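Local coordinates for protein C2 toxin component I (Clostridium botulinum, PDB 2J3X) that transfers ADP-ribose from NAD, probably to host-cell actin, as the enzymatic component of the binary C2 toxin, at residues Lys13-Ser16 / Glu17-Glu20; Phe56-Asp59 / Ile60-Ser64; Asn78-Asp81 / Val82-Ile85; Tyr141-Phe144 / Ser145-Leu149; Asn261-Arg265 / Asn266-Pro270. The protein carries 2 engineered substitutions. All coordinates share one frame; numbering follows the deposited sequence.

Interaction 1: Lys13-Ser16 / Glu17-Glu20; sequences KPES and EAKE. Engineered in segment 17-20: E20 (natural residue Lys). With SO4 (sulfate ion), chain N.
P14 and E17 meet across the first turn of helix 15-30, where P14 holds the N-cap position. The tight part of this local contact is backbone. P14 O takes E17 N at 3.0 Å, the donor standing 55° out of the carbonyl plane, and gets a weaker, longer bond from A18 N. The i to i+4 pattern, begun by that weak bond, becomes firm with K19 N to E15 O at 2.8 Å, nearly in line with the C=O bond, and E20 N gives to S16 O. Buried A18 fills the inner side, its CB 3.6 Å from E15 O. The chain of E15 bends at chi2 (65°), bringing OE1 near A18 CB, and N152 ND2 of a loop bonds to that oxygen.

On the exposed side, where P14 and S16 lie, the fit is looser. The carboxylate of E17 crosses the proline ring obliquely, E17 OE2 being 3.4 Å from P14 CG, a van der Waals touch. K19 NZ forms a salt bridge with E15 OE2 at 3.0 Å, though the position of the ammonium is less certain. The engineered E20 places its CG 3.4 Å from S16 O. A sulfate, probably from the crystallisation liquor, sits at the helix start, where the helix dipole would favour an anion. Its O2 accepts from S16 N at 2.9 Å and from S16 OG at 2.7 Å.

Interaction 2: Phe56-Asp59 / Ile60-Ser64; sequences FSTD and ILFSS
I60 N donates to F56 O at 3.1 Å in an i to i+4 bond, after which L61 N to T58 O and F62 N to D59 O shorten the spacing to i+3. The pattern belongs to the C-terminal end of helix 47-59, where the chain passes into the loop before helix 65-73. The change of spacing has a geometric signature: I60 N lies only 22° from the carbonyl plane of F56, whereas L61 N stands 55° out of that of T58.

Among the side chains, F56 and I60 run at about a right angle, and I60 CG2 rests over one face of the ring, 4.0 Å from the centroid of F56 in a CH-pi contact. I60 reaches it because CG2 is anti to the carbonyl carbon; the other branch, CG1, lies 3.4 Å from S57 O. Helices 65-73 and 77-90 cover this apolar side through M71 and L79. F62 sets its CD2 3.3 Å from T58 O, and its ring meets F144 edge-to-face. Two polar side chains, D59 and S63, are bonded by strand 397-411, T407 N to D59 OD1 and I409 N to S63 OG, so that the end of the helix is tied to the five-stranded sheet.

The buried carbonyl of D59 is gripped twice, from opposite faces of its plane, by F62 N at 3.0 Å and by S63 OG at 2.9 Å.

Interaction 3: Asn78-Asp81 / Val82-Ile85; sequences NLFD and VERI
R84 lies back along helix 77-90 over F80, an i, i+4 pair, and beside D81, an i, i+3 pair on the same side of this alpha helix. The backbone starts it, with R84 N bonded to F80 O at 2.8 Å. CB lies beside that same carbonyl, and R84 CG comes to 3.2 Å from F80 O, the nearest approach of the side chain. From CG to NE the chain is extended (chi2 164°), passing R84 CD 3.5 Å from F80 O and carrying the guanidinium over the methylene of the phenylalanine. There R84 CZ is 3.7 Å from F80 CB, which sits over the centre of one guanidinium face. NH2 continues to the ring, 3.7 Å from F80 CD2, with the two planes 52° apart, so this is not a flat stack.

NH1 turns to the other neighbour. Its salt bridge to D81 is long, R84 NH1 to D81 OD1 being 3.9 Å, and a water accepts from R84 NH1 at 3.0 Å while donating to D81 OD1. L36 and A40 of helix 35-42 pack on the arginine.

With carboxylate and guanidinium planes 63° apart, the charges probably interact at long range and through the bridging water, and the cation is probably placed as much by F80 CB lying over its face as by the long ion pair.

Interaction 4: Tyr141-Phe144 / Ser145-Leu149; sequences YTKF and SFISL. With GOL (glycerol), chain H.
S145 OG, packed 3.5 Å from K143 CE, is gripped by two polar groups. It donates to F146 O at 2.9 Å and accepts from glycerol O2 at 3.0 Å. Its chi1 of 62° sets OG between the backbone N and the carbonyl carbon, within reach of both. The glycerol, probably from the crystallisation liquor, also accepts from the backbone: F144 N gives to its O3 at 2.8 Å and S145 N to its O2 at 3.2 Å, so two successive N-H groups point at one small molecule. T58 OG1 of helix 47-59 binds it as well, and F144 CD2 lies 3.3 Å from glycerol O3.

No hydrogen bond joins the two segments, and K143 carries most of the side-chain contact. A bend at chi2 (83°) folds its chain across the turn. K143 CG then lies 4.0 Å from I147 CB, while CE touches S145 OG. Its ammonium is held farther on, by N103 O and a salt bridge to E108 OE2, which would help offset a buried charge.

The backbone pairings place the link. K143 pairs with F191, and I147 with L187. A short connection thus leads from edge strand 141-143 to interior strand 147-150, which are not neighbours in the eight-stranded mixed sheet, a beta core consistent with the ADP-ribosyltransferase fold.

Interaction 5: Asn261-Arg265 / Asn266-Pro270; sequences NSYLR and NNRVP
N266 N, just past helix 257-265, makes weak bonds to S262 O, 2.9 Å away, and to Y263 O. The chain leaves helical geometry here, and N267 follows with a positive phi of 52°. N267 N donates to L264 O at 3.2 Å, from a position 65° above the carbonyl plane. R268 N then reaches back to Y263 O at 2.8 Å. These last two bonds define a Schellman motif with N267 as its C-prime residue, and it overlaps a type I' turn from N266 to V269.

R268 also meets the tyrosine with carbon. Its CA stands over one ring face, 3.6 Å from the Y263 centroid in a CH-pi contact, and R268 CG lies 3.4 Å from Y263 CE2. The extended arginine chain then runs beside L264, with R268 NE 3.8 Å from L264 CD2. Its NH1 binds N276 OD1 of helix 273-286, the same atom that pairs with Y263 OH. V269 N closes the turn on N266 O at 3.2 Å. A cis peptide leads to P270, whose carbonyl comes in at the ring edge and in its plane, P270 O being 3.4 Å from Y263 CE1.

Interactions 2 and 4 are buried near the middle of the chain, 3 and 5 are partly buried, and 1 is a surface contact; 1 and 5 lie about 66 Å apart (centre to centre) on opposite sides of the chain's centre. Interactions 2, 3 and 4 touch one another: the F56 ring packs on N78 and L79, T58 on F144 and S145, and I85 on F146. Interactions 1 and 5 are ends of different helices, the start of 15-30 with a sulfate on S16, and the finish of 257-265. Interaction 2 combines a CH-pi contact with a doubly bonded carbonyl, interaction 4 a folded lysine with a serine. Salt bridges lie within interactions 1 and 3, that of 3 long and water-bridged.

Interaction 1: Lys13-Ser16 / Glu17-Glu20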
# COMPACT_ATOMS: atom_id res chain seq x y z
N LYS A 13 -2.14 -28.59 16.06
CA LYS A 13 -3.27 -29.52 16.22
C LYS A 13 -3.39 -30.40 14.98
O LYS A 13 -2.89 -30.03 13.91
CB LYS A 13 -4.58 -28.76 16.42
CG LYS A 13 -4.59 -27.93 17.73
CD LYS A 13 -5.99 -27.34 17.89
CE LYS A 13 -6.24 -26.58 19.20
NZ LYS A 13 -7.48 -25.61 19.15
N PRO A 14 -4.08 -31.54 15.10
CA PRO A 14 -4.21 -32.38 13.92
C PRO A 14 -4.83 -31.64 12.71
O PRO A 14 -5.84 -30.93 12.87
CB PRO A 14 -5.13 -33.51 14.39
CG PRO A 14 -4.79 -33.63 15.90
CD PRO A 14 -4.71 -32.15 16.30
N GLU A 15 -4.28 -31.82 11.53
CA GLU A 15 -4.85 -31.19 10.33
C GLU A 15 -6.33 -31.54 10.11
O GLU A 15 -7.10 -30.72 9.63
CB GLU A 15 -3.99 -31.53 9.07
CG GLU A 15 -4.65 -31.43 7.70
CD GLU A 15 -5.10 -30.02 7.24
OE1 GLU A 15 -4.87 -29.00 7.93
OE2 GLU A 15 -5.76 -29.94 6.17
N SER A 16 -6.73 -32.76 10.45
CA SER A 16 -8.12 -33.16 10.29
C SER A 16 -9.07 -32.29 11.11
O SER A 16 -10.23 -32.06 10.70
CB SER A 16 -8.30 -34.63 10.70
OG SER A 16 -8.04 -34.82 12.09
N GLU A 17 -8.61 -31.84 12.26
CA GLU A 17 -9.44 -30.98 13.05
C GLU A 17 -9.57 -29.57 12.46
O GLU A 17 -10.66 -29.00 12.48
CB GLU A 17 -8.91 -30.89 14.46
CG GLU A 17 -9.06 -32.26 15.23
CD GLU A 17 -8.32 -32.26 16.57
OE1 GLU A 17 -8.09 -31.18 17.16
OE2 GLU A 17 -7.94 -33.36 17.06
N ALA A 18 -8.48 -29.03 11.95
CA ALA A 18 -8.58 -27.73 11.22
C ALA A 18 -9.47 -27.91 10.01
O ALA A 18 -10.30 -27.05 9.71
CB ALA A 18 -7.18 -27.32 10.71
N LYS A 19 -9.32 -29.05 9.30
CA LYS A 19 -10.08 -29.23 8.07
C LYS A 19 -11.58 -29.29 8.38
O LYS A 19 -12.38 -28.64 7.69
CB LYS A 19 -9.65 -30.51 7.35
CG LYS A 19 -10.29 -30.59 5.97
CD LYS A 19 -9.90 -31.86 5.29
CE LYS A 19 -9.23 -31.53 4.00
NZ LYS A 19 -7.89 -30.99 4.40
N GLU A 20 -11.97 -30.03 9.42
CA GLU A 20 -13.41 -30.18 9.66
C GLU A 20 -14.02 -28.88 10.20
O GLU A 20 -15.19 -28.55 9.89
CB GLU A 20 -13.70 -31.38 10.57
CG GLU A 20 -13.25 -31.21 11.98
CD GLU A 20 -13.08 -32.55 12.71
OE1 GLU A 20 -13.61 -33.55 12.23
OE2 GLU A 20 -12.45 -32.57 13.77
S SO4 N . -4.13 -35.67 11.10
O1 SO4 N . -4.17 -37.08 11.47
O2 SO4 N . -5.47 -35.23 11.45
O3 SO4 N . -3.06 -35.04 11.90
O4 SO4 N . -3.86 -35.56 9.69

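Interaction 2: Phe56-Asp59 / Ile60-Ser64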
# COMPACT_ATOMS: atom_id res chain seq x y z
N PHE A 56 -5.74 -8.59 -9.31
CA PHE A 56 -6.75 -7.69 -9.85
C PHE A 56 -7.27 -6.74 -8.75
O PHE A 56 -7.50 -5.55 -8.99
CB PHE A 56 -7.88 -8.49 -10.51
CG PHE A 56 -8.84 -7.64 -11.31
CD1 PHE A 56 -8.53 -7.23 -12.61
CD2 PHE A 56 -10.01 -7.18 -10.72
CE1 PHE A 56 -9.42 -6.41 -13.34
CE2 PHE A 56 -10.88 -6.35 -11.43
CZ PHE A 56 -10.61 -5.97 -12.73
N SER A 57 -7.51 -7.28 -7.56
CA SER A 57 -8.02 -6.46 -6.45
C SER A 57 -7.03 -5.37 -6.05
O SER A 57 -7.42 -4.29 -5.56
CB SER A 57 -8.44 -7.33 -5.23
OG SER A 57 -7.28 -7.79 -4.48
N THR A 58 -5.73 -5.63 -6.26
CA THR A 58 -4.69 -4.59 -6.03
C THR A 58 -4.72 -3.57 -7.18
O THR A 58 -4.68 -2.37 -6.95
CB THR A 58 -3.34 -5.28 -5.98
OG1 THR A 58 -3.32 -6.12 -4.80
CG2 THR A 58 -2.20 -4.26 -5.89
N ASP A 59 -4.71 -4.08 -8.42
CA ASP A 59 -4.71 -3.23 -9.62
C ASP A 59 -5.76 -2.11 -9.59
O ASP A 59 -5.48 -0.95 -9.91
CB ASP A 59 -4.99 -4.07 -10.88
CG ASP A 59 -3.93 -5.12 -11.14
OD1 ASP A 59 -2.82 -5.05 -10.60
OD2 ASP A 59 -4.28 -6.07 -11.88
N ILE A 60 -6.98 -2.48 -9.20
CA ILE A 60 -8.09 -1.50 -9.18
C ILE A 60 -7.97 -0.39 -8.18
O ILE A 60 -8.56 0.67 -8.41
CB ILE A 60 -9.47 -2.19 -9.10
CG1 ILE A 60 -9.58 -2.95 -7.76
CG2 ILE A 60 -9.64 -3.18 -10.33
CD1 ILE A 60 -10.81 -3.84 -7.65
N LEU A 61 -7.18 -0.58 -7.10
CA LEU A 61 -6.96 0.52 -6.13
C LEU A 61 -6.13 1.65 -6.78
O LEU A 61 -6.07 2.79 -6.29
CB LEU A 61 -6.17 -0.00 -4.91
CG LEU A 61 -6.79 -1.22 -4.21
CD1 LEU A 61 -5.77 -1.56 -3.02
CD2 LEU A 61 -8.11 -0.84 -3.67
N PHE A 62 -5.40 1.29 -7.87
CA PHE A 62 -4.43 2.18 -8.54
C PHE A 62 -4.81 2.35 -10.02
O PHE A 62 -3.93 2.43 -10.89
CB PHE A 62 -3.00 1.64 -8.38
CG PHE A 62 -2.62 1.47 -6.91
CD1 PHE A 62 -2.44 2.60 -6.08
CD2 PHE A 62 -2.60 0.18 -6.35
CE1 PHE A 62 -2.15 2.39 -4.65
CE2 PHE A 62 -2.35 -0.01 -4.97
CZ PHE A 62 -2.12 1.08 -4.16
N SER A 63 -6.12 2.34 -10.28
CA SER A 63 -6.69 2.66 -11.58
C SER A 63 -7.68 3.79 -11.38
O SER A 63 -8.28 3.94 -10.29
CB SER A 63 -7.39 1.43 -12.15
OG SER A 63 -6.48 0.33 -12.27
N SER A 64 -7.86 4.63 -12.40
CA SER A 64 -8.75 5.80 -12.26
C SER A 64 -10.24 5.39 -12.03
O SER A 64 -10.68 4.34 -12.53
CB SER A 64 -8.71 6.73 -13.49
OG SER A 64 -9.38 6.11 -14.57

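Interaction 3: Asn78-Asp81 / Val82-Ile85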
# COMPACT_ATOMS: atom_id res chain seq x y z
N ASN A 78 -14.17 -9.80 -13.60
CA ASN A 78 -13.11 -9.74 -12.55
C ASN A 78 -13.52 -8.72 -11.48
O ASN A 78 -13.43 -9.01 -10.28
CB ASN A 78 -11.77 -9.38 -13.15
CG ASN A 78 -11.17 -10.54 -13.94
OD1 ASN A 78 -11.55 -11.69 -13.75
ND2 ASN A 78 -10.21 -10.24 -14.82
N LEU A 79 -14.02 -7.55 -11.91
CA LEU A 79 -14.37 -6.51 -10.92
C LEU A 79 -15.58 -6.96 -10.12
O LEU A 79 -15.63 -6.77 -8.90
CB LEU A 79 -14.60 -5.16 -11.63
CG LEU A 79 -15.12 -4.05 -10.76
CD1 LEU A 79 -14.03 -3.66 -9.67
CD2 LEU A 79 -15.40 -2.82 -11.65
N PHE A 80 -16.60 -7.47 -10.80
CA PHE A 80 -17.79 -7.97 -10.05
C PHE A 80 -17.42 -9.06 -9.07
O PHE A 80 -17.99 -9.12 -7.97
CB PHE A 80 -18.86 -8.52 -10.99
CG PHE A 80 -19.51 -7.46 -11.87
CD1 PHE A 80 -19.33 -6.10 -11.66
CD2 PHE A 80 -20.39 -7.88 -12.87
CE1 PHE A 80 -19.97 -5.13 -12.52
CE2 PHE A 80 -21.02 -6.96 -13.69
CZ PHE A 80 -20.83 -5.61 -13.52
N ASP A 81 -16.50 -9.94 -9.46
CA ASP A 81 -16.07 -11.02 -8.55
C ASP A 81 -15.38 -10.45 -7.30
O ASP A 81 -15.68 -10.87 -6.18
CB ASP A 81 -15.14 -12.02 -9.26
CG ASP A 81 -15.91 -13.01 -10.13
OD1 ASP A 81 -17.13 -13.15 -9.92
OD2 ASP A 81 -15.27 -13.64 -11.00
N VAL A 82 -14.47 -9.49 -7.47
CA VAL A 82 -13.87 -8.77 -6.31
C VAL A 82 -14.97 -8.15 -5.44
O VAL A 82 -14.95 -8.29 -4.19
CB VAL A 82 -12.84 -7.70 -6.74
CG1 VAL A 82 -12.45 -6.71 -5.60
CG2 VAL A 82 -11.58 -8.37 -7.39
N GLU A 83 -15.93 -7.46 -6.05
CA GLU A 83 -16.99 -6.82 -5.25
C GLU A 83 -17.81 -7.88 -4.50
O GLU A 83 -18.20 -7.67 -3.34
CB GLU A 83 -17.86 -6.00 -6.19
CG GLU A 83 -17.09 -4.76 -6.76
CD GLU A 83 -17.84 -4.02 -7.88
OE1 GLU A 83 -18.77 -4.61 -8.45
OE2 GLU A 83 -17.47 -2.84 -8.13
N ARG A 84 -18.09 -9.01 -5.16
CA ARG A 84 -18.88 -10.09 -4.53
C ARG A 84 -18.17 -10.75 -3.35
O ARG A 84 -18.81 -11.13 -2.37
CB ARG A 84 -19.29 -11.13 -5.57
CG ARG A 84 -20.44 -10.58 -6.48
CD ARG A 84 -20.61 -11.39 -7.75
NE ARG A 84 -21.52 -10.68 -8.67
CZ ARG A 84 -21.57 -10.90 -9.99
NH1 ARG A 84 -20.79 -11.84 -10.58
NH2 ARG A 84 -22.41 -10.17 -10.74
N ILE A 85 -16.85 -10.91 -3.48
CA ILE A 85 -16.02 -11.45 -2.39
C ILE A 85 -16.06 -10.45 -1.23
O ILE A 85 -16.22 -10.83 -0.07
CB ILE A 85 -14.58 -11.79 -2.87
CG1 ILE A 85 -14.60 -12.98 -3.84
CG2 ILE A 85 -13.68 -12.17 -1.66
CD1 ILE A 85 -13.29 -13.10 -4.69
O HOH W 1 -20.05 -14.49 -9.41

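Interaction 4: Tyr141-Phe144 / Ser145-Leu149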
# COMPACT_ATOMS: atom_id res chain seq x y z
N TYR A 141 3.58 -2.50 6.50
CA TYR A 141 3.55 -3.06 5.13
C TYR A 141 2.14 -3.45 4.74
O TYR A 141 1.57 -4.38 5.30
CB TYR A 141 4.42 -4.32 5.09
CG TYR A 141 5.86 -4.03 5.42
CD1 TYR A 141 6.74 -3.50 4.45
CD2 TYR A 141 6.37 -4.31 6.72
CE1 TYR A 141 8.09 -3.25 4.78
CE2 TYR A 141 7.69 -4.07 7.04
CZ TYR A 141 8.56 -3.55 6.06
OH TYR A 141 9.88 -3.32 6.39
N THR A 142 1.57 -2.75 3.77
CA THR A 142 0.18 -2.99 3.43
C THR A 142 -0.00 -4.15 2.44
O THR A 142 0.70 -4.24 1.40
CB THR A 142 -0.40 -1.68 2.80
OG1 THR A 142 -0.10 -0.60 3.68
CG2 THR A 142 -1.93 -1.80 2.52
N LYS A 143 -0.99 -5.01 2.74
CA LYS A 143 -1.43 -6.02 1.81
C LYS A 143 -2.61 -5.43 1.03
O LYS A 143 -3.70 -5.30 1.54
CB LYS A 143 -1.86 -7.29 2.58
CG LYS A 143 -2.17 -8.47 1.61
CD LYS A 143 -0.89 -9.22 1.19
CE LYS A 143 -1.23 -10.40 0.29
NZ LYS A 143 0.10 -10.99 -0.07
N PHE A 144 -2.35 -5.01 -0.21
CA PHE A 144 -3.41 -4.36 -0.98
C PHE A 144 -4.57 -5.27 -1.33
O PHE A 144 -5.72 -4.82 -1.34
CB PHE A 144 -2.80 -3.75 -2.26
CG PHE A 144 -1.70 -2.79 -1.98
CD1 PHE A 144 -1.94 -1.56 -1.31
CD2 PHE A 144 -0.40 -3.10 -2.39
CE1 PHE A 144 -0.86 -0.64 -1.09
CE2 PHE A 144 0.67 -2.21 -2.16
CZ PHE A 144 0.44 -0.99 -1.50
N SER A 145 -4.29 -6.56 -1.53
CA SER A 145 -5.32 -7.52 -1.91
C SER A 145 -5.96 -8.04 -0.62
O SER A 145 -5.61 -7.58 0.46
CB SER A 145 -4.72 -8.72 -2.67
OG SER A 145 -3.78 -9.41 -1.83
N PHE A 146 -6.91 -8.95 -0.76
CA PHE A 146 -7.39 -9.72 0.40
C PHE A 146 -6.16 -10.37 1.03
O PHE A 146 -5.21 -10.73 0.31
CB PHE A 146 -8.32 -10.81 -0.09
CG PHE A 146 -9.48 -10.27 -0.85
CD1 PHE A 146 -10.50 -9.55 -0.18
CD2 PHE A 146 -9.51 -10.39 -2.24
CE1 PHE A 146 -11.62 -9.02 -0.89
CE2 PHE A 146 -10.61 -9.88 -2.97
CZ PHE A 146 -11.65 -9.20 -2.31
N ILE A 147 -6.21 -10.55 2.33
CA ILE A 147 -5.12 -11.18 3.07
C ILE A 147 -5.61 -12.55 3.53
O ILE A 147 -6.81 -12.74 3.81
CB ILE A 147 -4.65 -10.23 4.20
CG1 ILE A 147 -3.31 -10.64 4.80
CG2 ILE A 147 -5.74 -10.07 5.27
CD1 ILE A 147 -2.82 -9.64 5.89
N SER A 148 -4.71 -13.55 3.50
CA SER A 148 -5.08 -14.92 3.89
C SER A 148 -4.39 -15.21 5.20
O SER A 148 -3.25 -14.80 5.39
CB SER A 148 -4.59 -15.90 2.85
OG SER A 148 -5.26 -15.72 1.60
N LEU A 149 -5.06 -15.90 6.11
CA LEU A 149 -4.45 -16.28 7.39
C LEU A 149 -4.41 -17.80 7.45
O LEU A 149 -5.48 -18.43 7.66
CB LEU A 149 -5.26 -15.74 8.55
CG LEU A 149 -4.61 -16.01 9.92
CD1 LEU A 149 -3.54 -14.97 10.37
CD2 LEU A 149 -5.71 -16.09 11.04
C1 GOL H . -0.20 -7.87 -4.51
O1 GOL H . -1.40 -8.33 -5.08
C2 GOL H . -0.59 -7.03 -3.32
O2 GOL H . -1.45 -7.69 -2.42
C3 GOL H . 0.60 -6.77 -2.46
O3 GOL H . -0.12 -6.24 -1.40

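Interaction 5: Asn261-Arg265 / Asn266-Pro270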
# COMPACT_ATOMS: atom_id res chain seq x y z
N ASN A 261 9.13 27.14 -8.11
CA ASN A 261 9.64 25.77 -8.29
C ASN A 261 11.04 25.84 -8.94
O ASN A 261 11.98 25.21 -8.45
CB ASN A 261 8.71 24.94 -9.21
CG ASN A 261 7.42 24.49 -8.51
OD1 ASN A 261 7.31 24.58 -7.27
ND2 ASN A 261 6.44 24.01 -9.30
N SER A 262 11.17 26.63 -10.01
CA SER A 262 12.48 26.73 -10.73
C SER A 262 13.57 27.27 -9.82
O SER A 262 14.66 26.69 -9.74
CB SER A 262 12.39 27.55 -12.01
OG SER A 262 11.55 26.85 -12.92
N TYR A 263 13.25 28.35 -9.12
CA TYR A 263 14.15 28.98 -8.19
C TYR A 263 14.64 28.00 -7.15
O TYR A 263 15.85 27.83 -6.95
CB TYR A 263 13.44 30.17 -7.53
CG TYR A 263 14.23 31.02 -6.56
CD1 TYR A 263 15.29 31.85 -7.02
CD2 TYR A 263 13.91 31.04 -5.20
CE1 TYR A 263 16.00 32.64 -6.14
CE2 TYR A 263 14.62 31.85 -4.30
CZ TYR A 263 15.68 32.66 -4.80
OH TYR A 263 16.38 33.48 -3.94
N LEU A 264 13.70 27.33 -6.51
CA LEU A 264 14.06 26.35 -5.48
C LEU A 264 14.85 25.16 -6.06
O LEU A 264 15.80 24.72 -5.43
CB LEU A 264 12.81 25.88 -4.68
CG LEU A 264 12.37 26.95 -3.66
CD1 LEU A 264 10.95 26.57 -3.10
CD2 LEU A 264 13.36 27.20 -2.48
N ARG A 265 14.46 24.69 -7.23
CA ARG A 265 15.15 23.55 -7.85
C ARG A 265 16.56 23.94 -8.30
O ARG A 265 17.43 23.07 -8.49
CB ARG A 265 14.31 23.01 -9.01
CG ARG A 265 13.14 22.13 -8.52
CD ARG A 265 12.04 22.03 -9.57
NE ARG A 265 10.79 21.45 -9.04
CZ ARG A 265 9.66 21.31 -9.74
NH1 ARG A 265 9.63 21.69 -11.02
NH2 ARG A 265 8.57 20.78 -9.18
N ASN A 266 16.78 25.25 -8.46
CA ASN A 266 18.10 25.76 -8.84
C ASN A 266 18.87 26.32 -7.64
O ASN A 266 19.70 27.21 -7.81
CB ASN A 266 17.98 26.86 -9.92
CG ASN A 266 17.39 26.36 -11.23
OD1 ASN A 266 17.72 25.27 -11.73
ND2 ASN A 266 16.52 27.17 -11.82
N ASN A 267 18.59 25.83 -6.43
CA ASN A 267 19.25 26.30 -5.21
C ASN A 267 19.24 27.83 -5.00
O ASN A 267 20.19 28.40 -4.45
CB ASN A 267 20.69 25.74 -5.12
CG ASN A 267 21.37 26.05 -3.77
OD1 ASN A 267 20.71 26.09 -2.70
ND2 ASN A 267 22.70 26.25 -3.81
N ARG A 268 18.16 28.47 -5.42
CA ARG A 268 17.96 29.90 -5.21
C ARG A 268 19.05 30.76 -5.85
O ARG A 268 19.41 31.83 -5.32
CB ARG A 268 17.88 30.24 -3.73
CG ARG A 268 16.77 29.54 -2.94
CD ARG A 268 16.62 30.26 -1.60
NE ARG A 268 15.80 29.49 -0.69
CZ ARG A 268 14.82 29.97 0.07
NH1 ARG A 268 14.50 31.26 0.08
NH2 ARG A 268 14.16 29.12 0.84
N VAL A 269 19.56 30.32 -6.99
CA VAL A 269 20.54 31.11 -7.75
C VAL A 269 19.98 31.41 -9.14
O VAL A 269 19.53 30.49 -9.84
CB VAL A 269 21.97 30.46 -7.80
CG1 VAL A 269 22.59 30.40 -6.41
CG2 VAL A 269 21.95 29.08 -8.41
N PRO A 270 19.97 32.70 -9.55
CA PRO A 270 20.48 33.85 -8.79
C PRO A 270 19.50 34.33 -7.70
O PRO A 270 18.29 34.33 -7.93
CB PRO A 270 20.65 34.93 -9.86
CG PRO A 270 19.68 34.54 -10.99
CD PRO A 270 19.39 33.07 -10.86
O HOH W 2 19.57 32.93 -3.09